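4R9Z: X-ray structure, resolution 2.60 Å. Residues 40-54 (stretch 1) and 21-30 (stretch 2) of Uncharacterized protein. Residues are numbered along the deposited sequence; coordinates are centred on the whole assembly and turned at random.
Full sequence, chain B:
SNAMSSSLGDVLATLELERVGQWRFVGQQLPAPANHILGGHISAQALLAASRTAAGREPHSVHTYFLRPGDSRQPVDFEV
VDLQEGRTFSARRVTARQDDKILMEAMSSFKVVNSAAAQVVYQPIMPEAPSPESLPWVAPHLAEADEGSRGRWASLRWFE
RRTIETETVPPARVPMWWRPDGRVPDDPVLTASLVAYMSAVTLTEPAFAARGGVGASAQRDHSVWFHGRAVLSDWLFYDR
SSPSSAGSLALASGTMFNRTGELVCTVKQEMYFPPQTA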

# COMPACT_ATOMS: atom_id res chain seq x y z
N GLY B 40 14.16 2.86 3.34
CA GLY B 40 13.83 2.17 4.57
C GLY B 40 14.19 2.97 5.81
O GLY B 40 13.48 2.93 6.81
N HIS B 41 15.29 3.70 5.72
CA HIS B 41 15.75 4.53 6.82
C HIS B 41 14.84 5.74 7.06
O HIS B 41 14.42 6.00 8.18
CB HIS B 41 17.18 5.00 6.57
CG HIS B 41 17.70 5.95 7.61
ND1 HIS B 41 18.16 5.53 8.83
CD2 HIS B 41 17.82 7.30 7.59
CE1 HIS B 41 18.54 6.58 9.54
NE2 HIS B 41 18.35 7.67 8.81
N ILE B 42 14.54 6.47 5.98
CA ILE B 42 13.76 7.68 6.10
C ILE B 42 12.30 7.35 6.42
O ILE B 42 11.63 8.11 7.11
CB ILE B 42 13.86 8.56 4.83
CG1 ILE B 42 13.36 9.98 5.10
CG2 ILE B 42 13.12 7.94 3.66
CD1 ILE B 42 13.81 10.99 4.09
N SER B 43 11.82 6.22 5.93
CA SER B 43 10.44 5.81 6.19
C SER B 43 10.30 5.30 7.62
O SER B 43 9.23 5.41 8.23
CB SER B 43 9.97 4.75 5.20
OG SER B 43 10.56 3.49 5.47
N ALA B 44 11.36 4.71 8.16
CA ALA B 44 11.37 4.26 9.54
C ALA B 44 11.33 5.44 10.50
O ALA B 44 10.63 5.41 11.51
CB ALA B 44 12.60 3.41 9.82
N GLN B 45 12.09 6.48 10.16
CA GLN B 45 12.09 7.71 10.95
C GLN B 45 10.73 8.39 10.90
O GLN B 45 10.21 8.83 11.93
CB GLN B 45 13.18 8.67 10.44
CG GLN B 45 14.58 8.31 10.89
CD GLN B 45 15.62 9.32 10.43
OE1 GLN B 45 15.49 9.93 9.37
NE2 GLN B 45 16.67 9.49 11.23
N ALA B 46 10.15 8.45 9.71
CA ALA B 46 8.84 9.07 9.52
C ALA B 46 7.76 8.32 10.29
O ALA B 46 6.81 8.92 10.79
CB ALA B 46 8.50 9.13 8.05
N LEU B 47 7.91 7.00 10.40
CA LEU B 47 6.96 6.18 11.13
C LEU B 47 7.06 6.45 12.61
O LEU B 47 6.05 6.48 13.32
CB LEU B 47 7.19 4.70 10.86
CG LEU B 47 6.22 3.78 11.61
CD1 LEU B 47 4.78 4.03 11.19
CD2 LEU B 47 6.61 2.31 11.47
N LEU B 48 8.28 6.66 13.09
CA LEU B 48 8.48 7.01 14.49
C LEU B 48 7.91 8.39 14.78
O LEU B 48 7.34 8.63 15.84
CB LEU B 48 9.97 6.96 14.86
CG LEU B 48 10.50 5.54 15.00
CD1 LEU B 48 12.02 5.51 15.05
CD2 LEU B 48 9.90 4.89 16.23
N ALA B 49 8.06 9.29 13.81
CA ALA B 49 7.51 10.62 13.94
C ALA B 49 6.02 10.55 14.20
O ALA B 49 5.52 11.05 15.20
CB ALA B 49 7.80 11.44 12.70
N ALA B 50 5.31 9.85 13.31
CA ALA B 50 3.88 9.67 13.44
C ALA B 50 3.52 8.99 14.76
O ALA B 50 2.62 9.44 15.47
CB ALA B 50 3.35 8.85 12.27
N SER B 51 4.24 7.92 15.08
CA SER B 51 3.96 7.13 16.28
C SER B 51 4.05 7.95 17.57
O SER B 51 3.26 7.75 18.48
CB SER B 51 4.93 5.95 16.36
OG SER B 51 4.87 5.18 15.17
N ARG B 52 5.03 8.85 17.64
CA ARG B 52 5.22 9.70 18.81
C ARG B 52 4.13 10.76 18.98
O ARG B 52 3.99 11.33 20.06
CB ARG B 52 6.59 10.37 18.75
CG ARG B 52 7.73 9.40 18.99
CD ARG B 52 9.10 10.03 18.78
NE ARG B 52 9.39 11.08 19.75
CZ ARG B 52 10.54 11.73 19.82
NH1 ARG B 52 11.51 11.45 18.96
NH2 ARG B 52 10.72 12.67 20.73
N THR B 53 3.37 11.01 17.92
CA THR B 53 2.22 11.92 18.00
C THR B 53 0.93 11.14 18.22
O THR B 53 -0.15 11.72 18.23
CB THR B 53 2.05 12.78 16.73
OG1 THR B 53 1.58 11.97 15.64
CG2 THR B 53 3.35 13.49 16.37
N ALA B 54 1.04 9.82 18.31
CA ALA B 54 -0.11 8.98 18.64
C ALA B 54 0.12 8.34 20.01
O ALA B 54 0.96 7.46 20.15
CB ALA B 54 -0.33 7.92 17.58
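Stretch 2 21-30: GQWRFVGQQL

Stretch 2 runs as an extended segment across one side of the helix of stretch 1, in nearly the opposite direction. Residues 24-27 form a strand, with phi between -117° and -142° and psi between 127° and 157°. The axis of this strand and that of helix 40-52 make an angle of 151° between their N-to-C directions and approach to 9.2 Å. The CA atoms of W23 and T53 lie 7.0 Å apart, those of F25 and A49 6.7 Å, and those of G27 and Q45 6.7 Å. Two residues of strand thus answer to four of helix, a little over one turn, so the same side of the helix is met at each step. The contact buries 504 Å² in total.

At the start, G21 makes no contact and Q22 touches only lightly, its O lying 4.1 Å from T53 CG2. The CA-to-CB bond of W23 points sideways, but the m rotamer (chi1 -58°) brings the end of the indole closer, with CZ3 3.6 Å from T53 CB. T53, just past the helix, donates twice to A50 O, from its N at 3.0 Å and its OG1 at 2.7 Å.

The CA-to-CB bonds of R24 and V26 point away from the helix and that of F25 toward it; F25 has 100 Å² covered, the largest area of any residue here. One face of its ring lies against A49: CD1 is 3.8 Å from A49 CB, and CE1 is 3.6 Å from A49 O. T53 CG2 approaches the ring edge, 3.8 Å from F25 CE1, while F25 CE2 lies over one face of the R52 guanidinium, 3.8 Å from R52 NE.

An ideal CB on G27 would point toward the helix and stand 2.8 Å from Q45 OE1, a clash; as it is, G27 CA packs 3.7 Å from Q45 NE2.

Beyond the strand the contact becomes polar. The CA-to-CB bond of Q28 points away, but its carbonyl accepts from Q45: NE2 to Q28 O, 3.0 Å (145°). Q29 returns a bond from its side chain, NE2 to Q45 OE1 at 2.9 Å (158°), and the same NE2 donates to G27 O at 3.0 Å. Q29 OE1 lies near the plane of the H41 ring, 2.9 Å from H41 CD2; its 3.1 Å approach to H41 NE2 has too poor an angle for a hydrogen bond. Finally, L30 covers one face of that imidazole, its CD2 4.1 Å from H41 CE1.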

# COMPACT_ATOMS: atom_id res chain seq x y z
N GLY B 21 8.86 20.47 17.85
CA GLY B 21 7.53 21.04 17.92
C GLY B 21 6.48 20.02 18.30
O GLY B 21 6.78 18.87 18.56
N GLN B 22 5.23 20.46 18.38
CA GLN B 22 4.14 19.54 18.68
C GLN B 22 3.99 18.52 17.55
O GLN B 22 3.63 17.37 17.79
CB GLN B 22 2.84 20.31 18.91
CG GLN B 22 1.63 19.44 19.22
CD GLN B 22 1.72 18.75 20.57
OE1 GLN B 22 2.71 18.89 21.29
NE2 GLN B 22 0.68 18.00 20.92
N TRP B 23 4.29 18.94 16.33
CA TRP B 23 4.13 18.07 15.17
C TRP B 23 5.38 18.03 14.30
O TRP B 23 5.30 17.77 13.10
CB TRP B 23 2.94 18.52 14.34
CG TRP B 23 1.65 18.55 15.08
CD1 TRP B 23 1.06 19.63 15.64
CD2 TRP B 23 0.79 17.44 15.35
NE1 TRP B 23 -0.12 19.28 16.24
CE2 TRP B 23 -0.31 17.93 16.08
CE3 TRP B 23 0.84 16.07 15.04
CZ2 TRP B 23 -1.35 17.11 16.51
CZ3 TRP B 23 -0.20 15.26 15.47
CH2 TRP B 23 -1.28 15.78 16.20
N ARG B 24 6.54 18.27 14.90
CA ARG B 24 7.74 18.45 14.09
C ARG B 24 8.95 17.82 14.75
O ARG B 24 9.15 17.93 15.96
CB ARG B 24 7.98 19.93 13.82
CG ARG B 24 7.00 20.52 12.82
CD ARG B 24 7.40 21.89 12.35
NE ARG B 24 6.30 22.55 11.65
CZ ARG B 24 6.13 22.51 10.33
NH1 ARG B 24 6.98 21.85 9.56
NH2 ARG B 24 5.09 23.14 9.79
N PHE B 25 9.73 17.13 13.92
CA PHE B 25 10.89 16.37 14.37
C PHE B 25 12.03 16.56 13.38
O PHE B 25 11.80 16.88 12.21
CB PHE B 25 10.56 14.87 14.49
CG PHE B 25 9.37 14.58 15.35
CD1 PHE B 25 8.09 14.63 14.82
CD2 PHE B 25 9.53 14.23 16.68
CE1 PHE B 25 6.99 14.36 15.61
CE2 PHE B 25 8.43 13.95 17.48
CZ PHE B 25 7.16 14.02 16.94
N VAL B 26 13.25 16.34 13.84
CA VAL B 26 14.39 16.32 12.95
C VAL B 26 15.09 14.98 13.10
O VAL B 26 15.29 14.49 14.21
CB VAL B 26 15.38 17.49 13.25
CG1 VAL B 26 16.48 17.55 12.20
CG2 VAL B 26 14.63 18.81 13.32
N GLY B 27 15.43 14.37 11.97
CA GLY B 27 16.05 13.07 11.97
C GLY B 27 17.44 13.11 11.38
O GLY B 27 17.65 13.62 10.27
N GLN B 28 18.41 12.60 12.12
CA GLN B 28 19.79 12.65 11.66
C GLN B 28 20.03 11.53 10.66
O GLN B 28 19.52 10.42 10.81
CB GLN B 28 20.77 12.55 12.83
CG GLN B 28 20.84 13.80 13.69
CD GLN B 28 20.98 15.08 12.87
OE1 GLN B 28 21.69 15.11 11.86
NE2 GLN B 28 20.30 16.13 13.30
N GLN B 29 20.80 11.84 9.63
CA GLN B 29 21.06 10.87 8.59
C GLN B 29 22.46 10.31 8.79
O GLN B 29 23.32 10.96 9.39
CB GLN B 29 20.92 11.50 7.20
CG GLN B 29 19.56 12.10 6.94
CD GLN B 29 18.43 11.13 7.23
OE1 GLN B 29 18.42 10.01 6.72
NE2 GLN B 29 17.48 11.54 8.05
N LEU B 30 22.69 9.11 8.27
CA LEU B 30 23.99 8.50 8.40
C LEU B 30 24.68 8.41 7.04
O LEU B 30 24.02 8.25 6.02
CB LEU B 30 23.86 7.11 9.05
CG LEU B 30 22.66 6.26 8.65
CD1 LEU B 30 22.83 5.65 7.28
CD2 LEU B 30 22.40 5.18 9.70